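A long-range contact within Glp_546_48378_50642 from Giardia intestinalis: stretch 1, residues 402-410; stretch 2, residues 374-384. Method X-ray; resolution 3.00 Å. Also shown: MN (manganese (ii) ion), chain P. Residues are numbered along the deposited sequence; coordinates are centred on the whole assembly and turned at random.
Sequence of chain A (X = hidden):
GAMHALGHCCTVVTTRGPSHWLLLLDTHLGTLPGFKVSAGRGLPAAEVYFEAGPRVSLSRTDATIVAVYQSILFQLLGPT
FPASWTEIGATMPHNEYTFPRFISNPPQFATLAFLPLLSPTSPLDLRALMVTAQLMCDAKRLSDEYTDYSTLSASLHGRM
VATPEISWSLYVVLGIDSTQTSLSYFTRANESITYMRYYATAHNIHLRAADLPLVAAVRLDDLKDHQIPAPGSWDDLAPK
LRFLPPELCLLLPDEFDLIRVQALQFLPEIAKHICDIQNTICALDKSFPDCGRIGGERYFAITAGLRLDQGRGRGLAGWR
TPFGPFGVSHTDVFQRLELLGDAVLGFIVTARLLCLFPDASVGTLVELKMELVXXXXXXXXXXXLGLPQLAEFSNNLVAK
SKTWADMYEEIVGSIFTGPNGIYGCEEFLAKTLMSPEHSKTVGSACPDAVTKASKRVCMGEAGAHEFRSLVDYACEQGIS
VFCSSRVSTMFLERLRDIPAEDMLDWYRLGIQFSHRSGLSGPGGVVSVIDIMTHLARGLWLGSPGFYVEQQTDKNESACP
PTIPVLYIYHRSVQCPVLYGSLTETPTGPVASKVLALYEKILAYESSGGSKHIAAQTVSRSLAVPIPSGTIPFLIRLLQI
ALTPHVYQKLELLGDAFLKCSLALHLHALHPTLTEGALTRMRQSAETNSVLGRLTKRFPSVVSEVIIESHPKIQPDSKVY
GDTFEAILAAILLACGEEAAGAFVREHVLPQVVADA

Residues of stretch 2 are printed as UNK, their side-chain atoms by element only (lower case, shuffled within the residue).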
# COMPACT_ATOMS: atom_id res chain seq x y z
N LYS A 402 20.54 -2.80 1.86
CA LYS A 402 19.46 -2.54 0.92
C LYS A 402 19.75 -3.32 -0.36
O LYS A 402 20.90 -3.40 -0.79
CB LYS A 402 19.37 -1.03 0.63
CG LYS A 402 17.98 -0.53 0.20
CD LYS A 402 16.98 -0.45 1.37
CE LYS A 402 15.70 -1.21 1.02
NZ LYS A 402 14.52 -0.75 1.83
N THR A 403 18.71 -3.86 -0.96
CA THR A 403 18.84 -4.69 -2.16
C THR A 403 17.72 -4.47 -3.16
O THR A 403 16.59 -4.21 -2.79
CB THR A 403 18.84 -6.17 -1.77
OG1 THR A 403 20.07 -6.48 -1.10
CG2 THR A 403 18.64 -7.06 -2.98
N TRP A 404 18.03 -4.61 -4.44
CA TRP A 404 17.01 -4.45 -5.46
C TRP A 404 15.98 -5.52 -5.19
O TRP A 404 14.79 -5.25 -5.02
CB TRP A 404 17.56 -4.70 -6.86
CG TRP A 404 18.51 -3.68 -7.40
CD1 TRP A 404 19.46 -3.90 -8.35
CD2 TRP A 404 18.60 -2.30 -7.05
NE1 TRP A 404 20.13 -2.74 -8.62
CE2 TRP A 404 19.62 -1.74 -7.84
CE3 TRP A 404 17.89 -1.47 -6.16
CZ2 TRP A 404 19.98 -0.38 -7.75
CZ3 TRP A 404 18.25 -0.13 -6.07
CH2 TRP A 404 19.27 0.41 -6.87
N ALA A 405 16.47 -6.75 -5.15
CA ALA A 405 15.59 -7.89 -4.98
C ALA A 405 14.46 -7.63 -4.00
O ALA A 405 13.34 -8.08 -4.22
CB ALA A 405 16.37 -9.10 -4.56
N ASP A 406 14.76 -6.90 -2.93
CA ASP A 406 13.78 -6.58 -1.90
C ASP A 406 12.55 -5.94 -2.51
O ASP A 406 11.42 -6.22 -2.10
CB ASP A 406 14.37 -5.60 -0.88
CG ASP A 406 15.68 -6.06 -0.32
OD1 ASP A 406 16.24 -5.31 0.52
OD2 ASP A 406 16.16 -7.15 -0.71
N MET A 407 12.79 -5.08 -3.49
CA MET A 407 11.70 -4.38 -4.15
C MET A 407 10.68 -5.36 -4.73
O MET A 407 9.47 -5.12 -4.66
CB MET A 407 12.24 -3.46 -5.25
CG MET A 407 12.92 -2.19 -4.73
SD MET A 407 13.24 -0.95 -6.03
CE MET A 407 14.99 -0.86 -5.94
N TYR A 408 11.16 -6.47 -5.28
CA TYR A 408 10.26 -7.45 -5.87
C TYR A 408 9.27 -7.97 -4.83
O TYR A 408 8.08 -7.97 -5.06
CB TYR A 408 11.05 -8.62 -6.43
CG TYR A 408 10.23 -9.55 -7.29
CD1 TYR A 408 10.09 -9.32 -8.66
CD2 TYR A 408 9.57 -10.65 -6.74
CE1 TYR A 408 9.34 -10.17 -9.46
CE2 TYR A 408 8.82 -11.51 -7.52
CZ TYR A 408 8.70 -11.27 -8.88
OH TYR A 408 7.96 -12.11 -9.67
N GLU A 409 9.80 -8.42 -3.69
CA GLU A 409 8.98 -8.96 -2.61
C GLU A 409 8.05 -7.89 -2.04
O GLU A 409 6.94 -8.19 -1.61
CB GLU A 409 9.90 -9.49 -1.51
CG GLU A 409 10.96 -10.46 -1.99
CD GLU A 409 12.02 -10.74 -0.94
OE1 GLU A 409 12.59 -9.77 -0.39
OE2 GLU A 409 12.29 -11.93 -0.66
N GLU A 410 8.52 -6.65 -2.04
CA GLU A 410 7.72 -5.54 -1.54
C GLU A 410 6.50 -5.39 -2.45
O GLU A 410 5.37 -5.34 -1.97
CB GLU A 410 8.57 -4.27 -1.57
CG GLU A 410 8.05 -3.10 -0.74
CD GLU A 410 6.90 -2.36 -1.39
OE1 GLU A 410 6.75 -2.44 -2.63
OE2 GLU A 410 6.16 -1.68 -0.67
N UNK A 374 15.42 -16.87 -5.26
CA UNK A 374 16.79 -16.45 -4.99
C UNK A 374 16.98 -14.96 -5.25
O UNK A 374 16.33 -14.40 -6.13
c UNK A 374 19.92 -18.50 -9.13
c UNK A 374 19.98 -17.87 -6.74
n UNK A 374 19.29 -18.47 -10.30
n UNK A 374 21.08 -19.12 -9.01
c UNK A 374 17.73 -17.29 -5.87
n UNK A 374 19.38 -17.90 -8.07
c UNK A 374 19.20 -16.96 -5.80
N UNK A 375 17.85 -14.32 -4.49
CA UNK A 375 18.13 -12.89 -4.64
C UNK A 375 18.75 -12.61 -5.99
O UNK A 375 18.36 -11.67 -6.68
o UNK A 375 20.36 -10.59 -4.34
n UNK A 375 18.71 -10.11 -2.90
c UNK A 375 19.05 -12.42 -3.51
c UNK A 375 19.43 -10.96 -3.62
N UNK A 376 19.72 -13.43 -6.39
CA UNK A 376 20.37 -13.23 -7.67
C UNK A 376 19.33 -13.23 -8.78
O UNK A 376 19.47 -12.52 -9.77
c UNK A 376 21.39 -14.34 -7.93
o UNK A 376 21.99 -16.36 -5.61
c UNK A 376 22.48 -14.42 -6.88
c UNK A 376 22.03 -15.11 -5.61
o UNK A 376 21.72 -14.42 -4.63
N UNK A 377 18.29 -14.03 -8.61
CA UNK A 377 17.24 -14.14 -9.60
C UNK A 377 16.32 -12.92 -9.59
O UNK A 377 16.18 -12.24 -10.61
c UNK A 377 16.43 -15.41 -9.37
N UNK A 378 15.72 -12.63 -8.44
CA UNK A 378 14.80 -11.50 -8.32
C UNK A 378 15.47 -10.20 -8.67
O UNK A 378 14.85 -9.31 -9.24
c UNK A 378 14.24 -11.41 -6.91
c UNK A 378 12.69 -12.12 -5.11
c UNK A 378 12.30 -12.93 -7.43
c UNK A 378 13.36 -12.56 -6.41
N UNK A 379 16.75 -10.08 -8.32
CA UNK A 379 17.51 -8.87 -8.62
C UNK A 379 17.56 -8.68 -10.13
O UNK A 379 17.87 -7.61 -10.62
o UNK A 379 19.86 -7.00 -8.97
n UNK A 379 20.06 -7.29 -6.75
c UNK A 379 19.66 -7.68 -7.97
c UNK A 379 18.93 -9.01 -8.06
N UNK A 380 17.24 -9.74 -10.87
CA UNK A 380 17.24 -9.70 -12.32
C UNK A 380 15.89 -9.29 -12.87
O UNK A 380 15.81 -8.62 -13.90
o UNK A 380 16.54 -11.13 -18.44
c UNK A 380 17.37 -11.18 -14.36
c UNK A 380 17.94 -10.53 -16.62
c UNK A 380 16.25 -11.85 -14.86
c UNK A 380 15.97 -11.85 -16.22
c UNK A 380 18.20 -10.53 -15.26
c UNK A 380 17.61 -11.08 -12.87
c UNK A 380 16.82 -11.18 -17.09
N UNK A 381 14.83 -9.74 -12.21
CA UNK A 381 13.46 -9.43 -12.62
C UNK A 381 13.20 -7.96 -12.35
O UNK A 381 12.43 -7.32 -13.05
c UNK A 381 12.70 -11.78 -11.76
c UNK A 381 12.46 -10.27 -11.82
c UNK A 381 12.69 -12.39 -13.16
c UNK A 381 11.62 -12.40 -10.90
N UNK A 382 13.86 -7.45 -11.32
CA UNK A 382 13.73 -6.05 -10.94
C UNK A 382 14.44 -5.16 -11.96
O UNK A 382 13.96 -4.07 -12.29
c UNK A 382 13.64 -6.71 -8.51
c UNK A 382 14.18 -4.33 -9.16
c UNK A 382 14.33 -5.81 -9.54
N UNK A 383 15.59 -5.62 -12.43
CA UNK A 383 16.35 -4.89 -13.44
C UNK A 383 15.48 -4.83 -14.69
O UNK A 383 15.33 -3.78 -15.29
c UNK A 383 19.32 -4.27 -12.49
c UNK A 383 17.63 -5.63 -13.78
c UNK A 383 18.67 -5.64 -12.69
n UNK A 383 19.41 -3.83 -11.23
o UNK A 383 19.75 -3.63 -13.45
N UNK A 384 14.91 -5.97 -15.05
CA UNK A 384 14.05 -6.04 -16.23
C UNK A 384 12.77 -5.23 -16.08
O UNK A 384 12.16 -4.87 -17.07
c UNK A 384 14.93 -8.23 -17.13
o UNK A 384 13.29 -8.20 -15.38
c UNK A 384 13.71 -7.52 -16.56
MN MN P . 20.53 -15.61 -2.99

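Position 374 carries three carbons, then a nitrogen, then a carbon with two more nitrogens. That guanidinium makes it Arg-374. It sits at the N-cap of the helix, points away from stretch 1 and does not touch it.

Position 375 has two carbons, the second bearing one oxygen and one nitrogen. The group's end comes near Thr-403 and Ala-405. A two-carbon amide is asparagine, so this is Asn-375. Its ND2 lies 3.0 Å from Ala-405 CB and 3.1 Å from Thr-403 CG2, with no hydrogen bond across.

Position 376 has three carbons, the third carrying two oxygens, and one of these oxygens faces the manganese ion. The carboxylate and its length give Glu-376. Its OE2 binds MN at 2.4 Å. It makes no contact with stretch 1.

Position 377 has one side-chain carbon and touches nothing on stretch 1. It is Ala-377.

Position 378 has four carbons, forked at the second. It points toward stretch 1 and touches Ala-405, Tyr-408 and Glu-409. This is Leu-378. Its CD2 lies over one face of the Tyr-408 ring, 3.9 Å from the centroid, a CH-pi contact. Its CB packs 3.9 Å from Ala-405 CB.

Position 379 repeats the two-carbon amide pattern, beside Trp-404 and Ala-405. It is Asn-379. Its OD1 lies 3.2 Å from Trp-404 CD1, at the edge of the indole.

Position 380 has one carbon, then a six-carbon ring bearing an oxygen. It is Tyr-380, pointing away from stretch 1.

Position 381 has four carbons, forked at the second, and reaches the ring of Tyr-408. It is Leu-381. Its CD1 lies 3.5 Å from Tyr-408 CE1.

Position 382 has three carbons, branched at the first. It meets Trp-404, Ala-405, Met-407 and Tyr-408. It is Val-382. Its CG2 is 3.8 Å from Tyr-408 CB, and its CG1 is 4.1 Å from Trp-404 CB.

Position 383 has three carbons, the third with one oxygen and one nitrogen, and its end approaches Trp-404. This is Gln-383. The amide sits too close to the indole in the model for its details to be trusted.

Position 384 has one carbon carrying an oxygen and a carbon. It is Thr-384, out of reach of stretch 1.

The helices cross at 79°, with axes 7.6 Å apart at closest approach. Small Ala-405 marks the close point, its CA 4.2 Å from Asn-379 CA. Leu-378, Leu-381 and Val-382 pack around Tyr-408. No hydrogen bond joins the stretches; apolar packing dominates.

Stretch 2 374-384: RNEALNYLVQT
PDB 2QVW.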